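Local coordinates for protein L-talarate/galactarate dehydratase (Salmonella typhimurium, PDB 2PP0) that dehydrates both L-talarate and galactarate to 5-keto-4-deoxy-D-glucarate, and also epimerises L-talarate to galactarate, using one magnesium ion per subunit, at residues I194-G199 against T211-A216. Sequence-based numbering, arbitrary orientation.
Sequences IKLKVG and TAVREA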
loop_
_atom_site.group_PDB
_atom_site.type_symbol
_atom_site.label_atom_id
_atom_site.label_comp_id
_atom_site.label_asym_id
_atom_site.label_seq_id
_atom_site.Cartn_x
_atom_site.Cartn_y
_atom_site.Cartn_z
ATOM N N ILE B 194 12.346 28.000 -4.304
ATOM C CA ILE B 194 12.216 28.556 -5.648
ATOM C C ILE B 194 12.919 27.686 -6.681
ATOM O O ILE B 194 14.081 27.338 -6.503
ATOM C CB ILE B 194 12.852 29.972 -5.727
ATOM C CG1 ILE B 194 12.052 30.961 -4.877
ATOM C CG2 ILE B 194 12.935 30.430 -7.188
ATOM C CD1 ILE B 194 10.613 31.160 -5.348
ATOM N N LYS B 195 12.224 27.341 -7.761
ATOM C CA LYS B 195 12.851 26.546 -8.808
ATOM C C LYS B 195 12.964 27.407 -10.055
ATOM O O LYS B 195 12.007 28.074 -10.453
ATOM C CB LYS B 195 12.043 25.284 -9.137
ATOM C CG LYS B 195 12.708 24.436 -10.223
ATOM C CD LYS B 195 12.069 23.069 -10.385
ATOM C CE LYS B 195 10.689 23.153 -10.994
ATOM N NZ LYS B 195 10.108 21.787 -11.104
ATOM N N LEU B 196 14.144 27.398 -10.661
ATOM C CA LEU B 196 14.389 28.177 -11.864
ATOM C C LEU B 196 14.522 27.255 -13.070
ATOM O O LEU B 196 15.190 26.221 -13.003
ATOM C CB LEU B 196 15.676 28.996 -11.707
ATOM C CG LEU B 196 16.095 29.846 -12.911
ATOM C CD1 LEU B 196 15.042 30.912 -13.180
ATOM C CD2 LEU B 196 17.454 30.482 -12.640
ATOM N N LYS B 197 13.866 27.620 -14.164
ATOM C CA LYS B 197 13.953 26.829 -15.380
ATOM C C LYS B 197 15.276 27.160 -16.062
ATOM O O LYS B 197 15.611 28.333 -16.234
ATOM C CB LYS B 197 12.790 27.162 -16.320
ATOM C CG LYS B 197 11.423 26.794 -15.773
ATOM C CD LYS B 197 11.286 25.284 -15.593
ATOM C CE LYS B 197 9.937 24.911 -14.978
ATOM N NZ LYS B 197 9.787 23.437 -14.860
ATOM N N VAL B 198 16.040 26.131 -16.414
ATOM C CA VAL B 198 17.312 26.320 -17.113
ATOM C C VAL B 198 17.295 25.394 -18.326
ATOM O O VAL B 198 16.251 24.837 -18.662
ATOM C CB VAL B 198 18.534 25.975 -16.218
ATOM C CG1 VAL B 198 18.619 26.946 -15.046
ATOM C CG2 VAL B 198 18.440 24.543 -15.721
ATOM N N GLY B 199 18.436 25.238 -18.993
ATOM C CA GLY B 199 18.488 24.355 -20.148
ATOM C C GLY B 199 18.319 24.999 -21.519
ATOM O O GLY B 199 18.188 24.292 -22.521
ATOM N N THR B 211 22.667 32.883 -10.969
ATOM C CA THR B 211 23.513 33.620 -10.034
ATOM C C THR B 211 22.755 34.808 -9.443
ATOM O O THR B 211 22.894 35.121 -8.258
ATOM C CB THR B 211 24.804 34.146 -10.714
ATOM O OG1 THR B 211 24.461 35.062 -11.763
ATOM C CG2 THR B 211 25.606 32.992 -11.294
ATOM N N ALA B 212 21.951 35.463 -10.276
ATOM C CA ALA B 212 21.167 36.609 -9.836
ATOM C C ALA B 212 20.102 36.183 -8.826
ATOM O O ALA B 212 19.814 36.914 -7.876
ATOM C CB ALA B 212 20.512 37.285 -11.033
ATOM N N VAL B 213 19.518 35.003 -9.035
ATOM C CA VAL B 213 18.485 34.493 -8.136
ATOM C C VAL B 213 19.056 34.047 -6.791
ATOM O O VAL B 213 18.467 34.323 -5.744
ATOM C CB VAL B 213 17.717 33.312 -8.766
ATOM C CG1 VAL B 213 16.713 32.753 -7.763
ATOM C CG2 VAL B 213 16.997 33.775 -10.020
ATOM N N ARG B 214 20.192 33.352 -6.811
ATOM C CA ARG B 214 20.808 32.917 -5.561
ATOM C C ARG B 214 21.239 34.146 -4.771
ATOM O O ARG B 214 21.104 34.198 -3.547
ATOM C CB ARG B 214 22.030 32.032 -5.825
ATOM C CG ARG B 214 22.922 31.825 -4.596
ATOM C CD ARG B 214 22.130 31.296 -3.397
ATOM N NE ARG B 214 21.850 29.867 -3.486
ATOM C CZ ARG B 214 20.887 29.250 -2.809
ATOM N NH1 ARG B 214 20.099 29.939 -1.990
ATOM N NH2 ARG B 214 20.711 27.943 -2.947
ATOM N N GLU B 215 21.757 35.138 -5.487
ATOM C CA GLU B 215 22.215 36.374 -4.871
ATOM C C GLU B 215 21.063 37.047 -4.121
ATOM O O GLU B 215 21.219 37.473 -2.977
ATOM C CB GLU B 215 22.766 37.307 -5.953
ATOM C CG GLU B 215 23.545 38.507 -5.431
ATOM C CD GLU B 215 22.688 39.440 -4.602
ATOM O OE1 GLU B 215 21.648 39.906 -5.118
ATOM O OE2 GLU B 215 23.056 39.707 -3.436
ATOM N N ALA B 216 19.906 37.130 -4.769
ATOM C CA ALA B 216 18.737 37.758 -4.171
ATOM C C ALA B 216 18.143 36.959 -3.017
ATOM O O ALA B 216 17.657 37.535 -2.045
ATOM C CB ALA B 216 17.672 37.991 -5.241
#
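Val213 presents its two methyls to different strand residues, CG2 to Leu196 and CG1 to Ile194, joining a strand of the enolase-superfamily barrel domain to the helix that follows it. The motif is a beta-alpha-beta crossover: strand 194-197, helix 203-217 and the parallel neighbouring strand 223-226. The nearest CA atoms, those of Leu196 and Val213, are 8.4 Å apart, a gap bridged by side chains alone.

The closer half is at Leu196, where CD2 lies 4.2 Å from Val213 CG2. Its other methyl, CD1, stands 4.7 Å from that same CG2, so the valine methyl faces the forked end of the leucine. Leu196 reaches this far because CG extends anti to the backbone N (chi1 178°). At the Ile194 end the fit is slacker: the branch methyl CG2 comes to 4.5 Å from Val213 CG1, while CD1 of the same isoleucine remains 6.7 Å from it. Only 102 Å² is buried in total, but all three residues are buried, with Leu210, Leu217 and Leu223 filling in around them.

On the helix's outer side Glu215 and Ala216 are exposed to solvent and add nothing to the interface. Arg214 instead binds the carbonyl oxygens of Gly218, Phe221 and Phe246.

Alternation along the strand separates packing from chemistry. Ile194 and Leu196 send their CB atoms toward the helix, whereas Lys195, which binds substrate, points away from it. Lys195 NZ forms salt bridges to Glu252, a magnesium ligand, and to Glu348, another substrate-binding residue. Lys197, the proton acceptor, ends in a salt bridge from NZ to OD2 of the magnesium ligand Asp226.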